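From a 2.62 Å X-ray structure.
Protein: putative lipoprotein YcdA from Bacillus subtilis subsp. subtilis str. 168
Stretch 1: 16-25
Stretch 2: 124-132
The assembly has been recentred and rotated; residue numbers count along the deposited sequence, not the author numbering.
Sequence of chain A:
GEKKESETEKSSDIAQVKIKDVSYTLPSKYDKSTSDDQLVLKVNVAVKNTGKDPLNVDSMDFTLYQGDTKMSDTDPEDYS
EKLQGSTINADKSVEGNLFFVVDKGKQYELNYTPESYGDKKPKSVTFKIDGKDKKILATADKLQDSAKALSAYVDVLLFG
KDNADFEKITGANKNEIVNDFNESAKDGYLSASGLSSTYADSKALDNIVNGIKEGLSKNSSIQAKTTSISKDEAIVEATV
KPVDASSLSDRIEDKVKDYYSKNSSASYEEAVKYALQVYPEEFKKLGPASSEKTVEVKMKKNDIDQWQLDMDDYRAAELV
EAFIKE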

ATOM      1  N   GLN A  16     -33.387  10.613 -16.392  1.00 84.45           N
ATOM      2  CA  GLN A  16     -33.298   9.202 -16.022  1.00 84.82           C
ATOM      3  C   GLN A  16     -31.897   8.916 -15.499  1.00 86.82           C
ATOM      4  O   GLN A  16     -30.911   9.170 -16.198  1.00 88.45           O
ATOM      5  CB  GLN A  16     -33.661   8.258 -17.186  1.00 90.24           C
ATOM      6  CG  GLN A  16     -33.618   6.769 -16.787  1.00110.96           C
ATOM      7  CD  GLN A  16     -33.494   5.801 -17.938  1.00135.54           C
ATOM      8  OE1 GLN A  16     -34.391   4.982 -18.185  1.00135.82           O
ATOM      9  NE2 GLN A  16     -32.361   5.835 -18.634  1.00123.29           N
ATOM     10  N   VAL A  17     -31.807   8.390 -14.269  1.00 79.25           N
ATOM     11  CA  VAL A  17     -30.514   8.104 -13.664  1.00 77.09           C
ATOM     12  C   VAL A  17     -30.349   6.602 -13.508  1.00 82.85           C
ATOM     13  O   VAL A  17     -31.256   5.917 -13.040  1.00 83.83           O
ATOM     14  CB  VAL A  17     -30.333   8.854 -12.319  1.00 76.68           C
ATOM     15  CG1 VAL A  17     -28.932   8.663 -11.750  1.00 74.40           C
ATOM     16  CG2 VAL A  17     -30.640  10.333 -12.480  1.00 75.54           C
ATOM     17  N   LYS A  18     -29.186   6.106 -13.914  1.00 79.51           N
ATOM     18  CA  LYS A  18     -28.816   4.707 -13.815  1.00 80.41           C
ATOM     19  C   LYS A  18     -27.529   4.615 -13.045  1.00 81.20           C
ATOM     20  O   LYS A  18     -26.580   5.327 -13.371  1.00 80.97           O
ATOM     21  CB  LYS A  18     -28.646   4.069 -15.216  1.00 87.73           C
ATOM     22  CG  LYS A  18     -29.730   4.436 -16.245  1.00114.00           C
ATOM     23  CD  LYS A  18     -29.631   3.609 -17.533  1.00129.56           C
ATOM     24  CE  LYS A  18     -29.366   4.463 -18.749  1.00140.19           C
ATOM     25  NZ  LYS A  18     -30.125   3.983 -19.934  1.00152.02           N
ATOM     26  N   ILE A  19     -27.478   3.752 -12.029  1.00 75.22           N
ATOM     27  CA  ILE A  19     -26.258   3.529 -11.278  1.00 73.52           C
ATOM     28  C   ILE A  19     -25.554   2.327 -11.904  1.00 84.37           C
ATOM     29  O   ILE A  19     -25.986   1.183 -11.719  1.00 86.96           O
ATOM     30  CB  ILE A  19     -26.519   3.345  -9.776  1.00 73.38           C
ATOM     31  CG1 ILE A  19     -27.230   4.565  -9.198  1.00 71.18           C
ATOM     32  CG2 ILE A  19     -25.212   3.042  -9.065  1.00 71.02           C
ATOM     33  CD1 ILE A  19     -27.490   4.475  -7.804  1.00 77.45           C
ATOM     34  N   LYS A  20     -24.491   2.590 -12.664  1.00 82.38           N
ATOM     35  CA  LYS A  20     -23.757   1.568 -13.394  1.00 84.39           C
ATOM     36  C   LYS A  20     -22.834   0.743 -12.488  1.00 89.16           C
ATOM     37  O   LYS A  20     -22.730  -0.462 -12.712  1.00 92.93           O
ATOM     38  CB  LYS A  20     -22.987   2.179 -14.578  1.00 87.47           C
ATOM     39  CG  LYS A  20     -23.907   2.865 -15.589  1.00 96.49           C
ATOM     40  CD  LYS A  20     -23.351   2.824 -17.015  1.00116.32           C
ATOM     41  CE  LYS A  20     -24.446   3.032 -18.048  1.00129.39           C
ATOM     42  NZ  LYS A  20     -23.922   3.158 -19.435  1.00138.48           N
ATOM     43  N   ASP A  21     -22.178   1.348 -11.473  1.00 82.32           N
ATOM     44  CA  ASP A  21     -21.264   0.613 -10.571  1.00 80.14           C
ATOM     45  C   ASP A  21     -21.132   1.291  -9.189  1.00 77.91           C
ATOM     46  O   ASP A  21     -21.322   2.504  -9.097  1.00 76.60           O
ATOM     47  CB  ASP A  21     -19.874   0.489 -11.226  1.00 83.56           C
ATOM     48  CG  ASP A  21     -18.938  -0.472 -10.522  1.00104.78           C
ATOM     49  OD1 ASP A  21     -19.156  -1.696 -10.636  1.00109.52           O
ATOM     50  OD2 ASP A  21     -18.002   0.003  -9.831  1.00112.63           O
ATOM     51  N   VAL A  22     -20.815   0.512  -8.118  1.00 70.99           N
ATOM     52  CA  VAL A  22     -20.616   0.997  -6.740  1.00 67.22           C
ATOM     53  C   VAL A  22     -19.444   0.241  -6.115  1.00 74.66           C
ATOM     54  O   VAL A  22     -19.504  -0.983  -5.950  1.00 77.27           O
ATOM     55  CB  VAL A  22     -21.878   0.917  -5.830  1.00 69.17           C
ATOM     56  CG1 VAL A  22     -21.559   1.331  -4.401  1.00 66.34           C
ATOM     57  CG2 VAL A  22     -23.023   1.771  -6.368  1.00 69.23           C
ATOM     58  N   SER A  23     -18.394   0.967  -5.733  1.00 69.73           N
ATOM     59  CA  SER A  23     -17.235   0.350  -5.114  1.00 68.92           C
ATOM     60  C   SER A  23     -16.622   1.247  -4.066  1.00 71.30           C
ATOM     61  O   SER A  23     -16.850   2.457  -4.065  1.00 70.68           O
ATOM     62  CB  SER A  23     -16.190   0.016  -6.172  1.00 73.43           C
ATOM     63  OG  SER A  23     -15.695   1.184  -6.798  1.00 82.79           O
ATOM     64  N   TYR A  24     -15.852   0.642  -3.163  1.00 67.63           N
ATOM     65  CA  TYR A  24     -15.074   1.338  -2.145  1.00 65.22           C
ATOM     66  C   TYR A  24     -13.705   1.625  -2.718  1.00 68.26           C
ATOM     67  O   TYR A  24     -13.123   0.787  -3.441  1.00 68.97           O
ATOM     68  CB  TYR A  24     -14.943   0.505  -0.860  1.00 65.60           C
ATOM     69  CG  TYR A  24     -16.224   0.307  -0.089  1.00 67.69           C
ATOM     70  CD1 TYR A  24     -16.824   1.369   0.588  1.00 68.27           C
ATOM     71  CD2 TYR A  24     -16.788  -0.958   0.051  1.00 70.40           C
ATOM     72  CE1 TYR A  24     -17.980   1.182   1.346  1.00 69.05           C
ATOM     73  CE2 TYR A  24     -17.944  -1.156   0.808  1.00 72.12           C
ATOM     74  CZ  TYR A  24     -18.541  -0.081   1.448  1.00 75.29           C
ATOM     75  OH  TYR A  24     -19.674  -0.263   2.198  1.00 72.30           O
ATOM     76  N   THR A  25     -13.200   2.820  -2.434  1.00 62.37           N
ATOM     77  CA  THR A  25     -11.874   3.225  -2.886  1.00 61.95           C
ATOM     78  C   THR A  25     -11.144   3.878  -1.718  1.00 65.03           C
ATOM     79  O   THR A  25     -11.750   4.241  -0.695  1.00 61.82           O
ATOM     80  CB  THR A  25     -11.926   4.160  -4.129  1.00 69.37           C
ATOM     81  OG1 THR A  25     -12.620   5.379  -3.822  1.00 68.75           O
ATOM     82  CG2 THR A  25     -12.518   3.494  -5.378  1.00 65.91           C
ATOM     83  N   SER A 124     -36.821  14.994  -8.718  1.00 67.99           N
ATOM     84  CA  SER A 124     -35.689  14.278  -8.089  1.00 65.37           C
ATOM     85  C   SER A 124     -35.842  12.748  -8.035  1.00 69.75           C
ATOM     86  O   SER A 124     -36.952  12.245  -8.099  1.00 70.27           O
ATOM     87  CB  SER A 124     -35.481  14.782  -6.667  1.00 64.71           C
ATOM     88  OG  SER A 124     -34.985  16.109  -6.639  1.00 68.23           O
ATOM     89  N   VAL A 125     -34.715  12.014  -7.932  1.00 67.13           N
ATOM     90  CA  VAL A 125     -34.699  10.550  -7.780  1.00 68.58           C
ATOM     91  C   VAL A 125     -33.721  10.200  -6.678  1.00 69.85           C
ATOM     92  O   VAL A 125     -32.681  10.849  -6.537  1.00 69.06           O
ATOM     93  CB  VAL A 125     -34.462   9.666  -9.039  1.00 74.95           C
ATOM     94  CG1 VAL A 125     -35.679   9.635  -9.950  1.00 75.95           C
ATOM     95  CG2 VAL A 125     -33.195  10.055  -9.790  1.00 75.21           C
ATOM     96  N   THR A 126     -34.066   9.170  -5.908  1.00 64.17           N
ATOM     97  CA  THR A 126     -33.316   8.721  -4.767  1.00 63.07           C
ATOM     98  C   THR A 126     -33.043   7.193  -4.868  1.00 68.49           C
ATOM     99  O   THR A 126     -33.951   6.428  -5.159  1.00 70.66           O
ATOM    100  CB  THR A 126     -34.053   9.154  -3.473  1.00 75.74           C
ATOM    101  OG1 THR A 126     -33.364   8.630  -2.348  1.00 83.31           O
ATOM    102  CG2 THR A 126     -35.504   8.680  -3.401  1.00 81.04           C
ATOM    103  N   PHE A 127     -31.804   6.760  -4.606  1.00 63.67           N
ATOM    104  CA  PHE A 127     -31.423   5.339  -4.615  1.00 65.19           C
ATOM    105  C   PHE A 127     -30.856   4.902  -3.275  1.00 68.25           C
ATOM    106  O   PHE A 127     -30.109   5.647  -2.654  1.00 66.16           O
ATOM    107  CB  PHE A 127     -30.366   5.031  -5.693  1.00 67.50           C
ATOM    108  CG  PHE A 127     -30.690   5.485  -7.094  1.00 71.13           C
ATOM    109  CD1 PHE A 127     -30.412   6.787  -7.504  1.00 73.49           C
ATOM    110  CD2 PHE A 127     -31.204   4.593  -8.028  1.00 76.99           C
ATOM    111  CE1 PHE A 127     -30.697   7.204  -8.810  1.00 76.40           C
ATOM    112  CE2 PHE A 127     -31.498   5.014  -9.336  1.00 81.60           C
ATOM    113  CZ  PHE A 127     -31.242   6.317  -9.719  1.00 78.22           C
ATOM    114  N   LYS A 128     -31.158   3.675  -2.860  1.00 65.68           N
ATOM    115  CA  LYS A 128     -30.576   3.098  -1.662  1.00 64.18           C
ATOM    116  C   LYS A 128     -29.431   2.205  -2.095  1.00 69.95           C
ATOM    117  O   LYS A 128     -29.531   1.511  -3.118  1.00 71.75           O
ATOM    118  CB  LYS A 128     -31.611   2.338  -0.834  1.00 66.90           C
ATOM    119  CG  LYS A 128     -32.721   3.236  -0.313  1.00 61.24           C
ATOM    120  CD  LYS A 128     -33.658   2.501   0.579  1.00 60.74           C
ATOM    121  CE  LYS A 128     -34.779   3.380   1.096  1.00 69.90           C
ATOM    122  NZ  LYS A 128     -35.795   2.551   1.809  1.00 77.01           N
ATOM    123  N   ILE A 129     -28.297   2.308  -1.377  1.00 64.59           N
ATOM    124  CA  ILE A 129     -27.084   1.526  -1.605  1.00 63.38           C
ATOM    125  C   ILE A 129     -26.764   0.757  -0.318  1.00 72.01           C
ATOM    126  O   ILE A 129     -26.573   1.385   0.728  1.00 70.53           O
ATOM    127  CB  ILE A 129     -25.924   2.448  -2.039  1.00 62.10           C
ATOM    128  CG1 ILE A 129     -26.201   3.078  -3.419  1.00 60.57           C
ATOM    129  CG2 ILE A 129     -24.589   1.717  -1.992  1.00 60.42           C
ATOM    130  CD1 ILE A 129     -25.306   4.273  -3.800  1.00 54.85           C
ATOM    131  N   ASP A 130     -26.754  -0.591  -0.377  1.00 73.23           N
ATOM    132  CA  ASP A 130     -26.389  -1.393   0.791  1.00 74.85           C
ATOM    133  C   ASP A 130     -24.871  -1.568   0.812  1.00 77.83           C
ATOM    134  O   ASP A 130     -24.322  -2.258  -0.040  1.00 77.45           O
ATOM    135  CB  ASP A 130     -27.102  -2.755   0.813  1.00 80.23           C
ATOM    136  CG  ASP A 130     -26.728  -3.639   1.996  1.00 92.37           C
ATOM    137  OD1 ASP A 130     -26.011  -3.157   2.903  1.00 89.56           O
ATOM    138  OD2 ASP A 130     -27.167  -4.809   2.023  1.00105.15           O
ATOM    139  N   GLY A 131     -24.216  -0.934   1.775  1.00 74.07           N
ATOM    140  CA  GLY A 131     -22.769  -1.008   1.908  1.00 73.91           C
ATOM    141  C   GLY A 131     -22.277  -2.347   2.413  1.00 83.50           C
ATOM    142  O   GLY A 131     -21.095  -2.670   2.247  1.00 83.58           O
ATOM    143  N   LYS A 132     -23.183  -3.123   3.065  1.00 83.63           N
ATOM    144  CA  LYS A 132     -22.908  -4.455   3.607  1.00 85.85           C
ATOM    145  C   LYS A 132     -23.143  -5.539   2.531  1.00 93.94           C
ATOM    146  O   LYS A 132     -23.027  -6.724   2.842  1.00 97.48           O
ATOM    147  CB  LYS A 132     -23.735  -4.735   4.883  1.00 89.23           C
ATOM    148  CG  LYS A 132     -22.964  -4.441   6.169  1.00 97.26           C
ATOM    149  CD  LYS A 132     -23.501  -5.232   7.359  1.00113.40           C
ATOM    150  CE  LYS A 132     -22.400  -5.713   8.292  1.00129.86           C
ATOM    151  NZ  LYS A 132     -22.861  -6.807   9.204  1.00138.45           N
TER

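Two nearly parallel strands pack face to face through a row of apolar side chains, and a single hydrogen bond closes the contact at its C-terminal end. The axes of strand 16-25 and strand 125-130 run in the same direction at 16° to one another and approach to 8.8 Å. That spacing is too wide for backbone hydrogen bonding, so side chains must fill the gap, and 372 Å² of surface is buried between the stretches. The register pairs Val 17 with Val 125, Ile 19 with Phe 127, Val 22 with Ile 129 and Tyr 24 with Gly 131, with CA atoms 7.6 to 9.0 Å apart.

In the first three pairs both CA-to-CB bonds point toward the opposing stretch. Val 17 CG2 meets Val 125 CG2 at 3.7 Å, a van der Waals contact between branched side chains. The other methyl of the valine, Val 17 CG1, lies 3.7 Å from Phe 127 CE1, while Val 17 O sits at the ring edge, 3.3 Å from Phe 127 CZ. Phe 127 has the largest area covered in this contact. Over one face of its ring lies Ile 19 CD1, 3.4 Å from Phe 127 CG and 3.8 Å from the ring centroid, 26° off the normal; this CH-pi geometry sets a polarizable methyl against the aromatic cloud. Further along, Val 22 CG1 touches Ile 129 CG2 at 3.9 Å.

The last pair changes chemistry. The CA-to-CB bond of Tyr 24 points sideways, but the end of the side chain comes nearer, and Tyr 24 OH donates a hydrogen bond to Gly 131 O at 2.8 Å. The carbonyl lies at the ring edge, near its plane. Gly 131 leaves room for this approach: an ideal CB there would fall 2.7 Å from Tyr 24 OH, a clash.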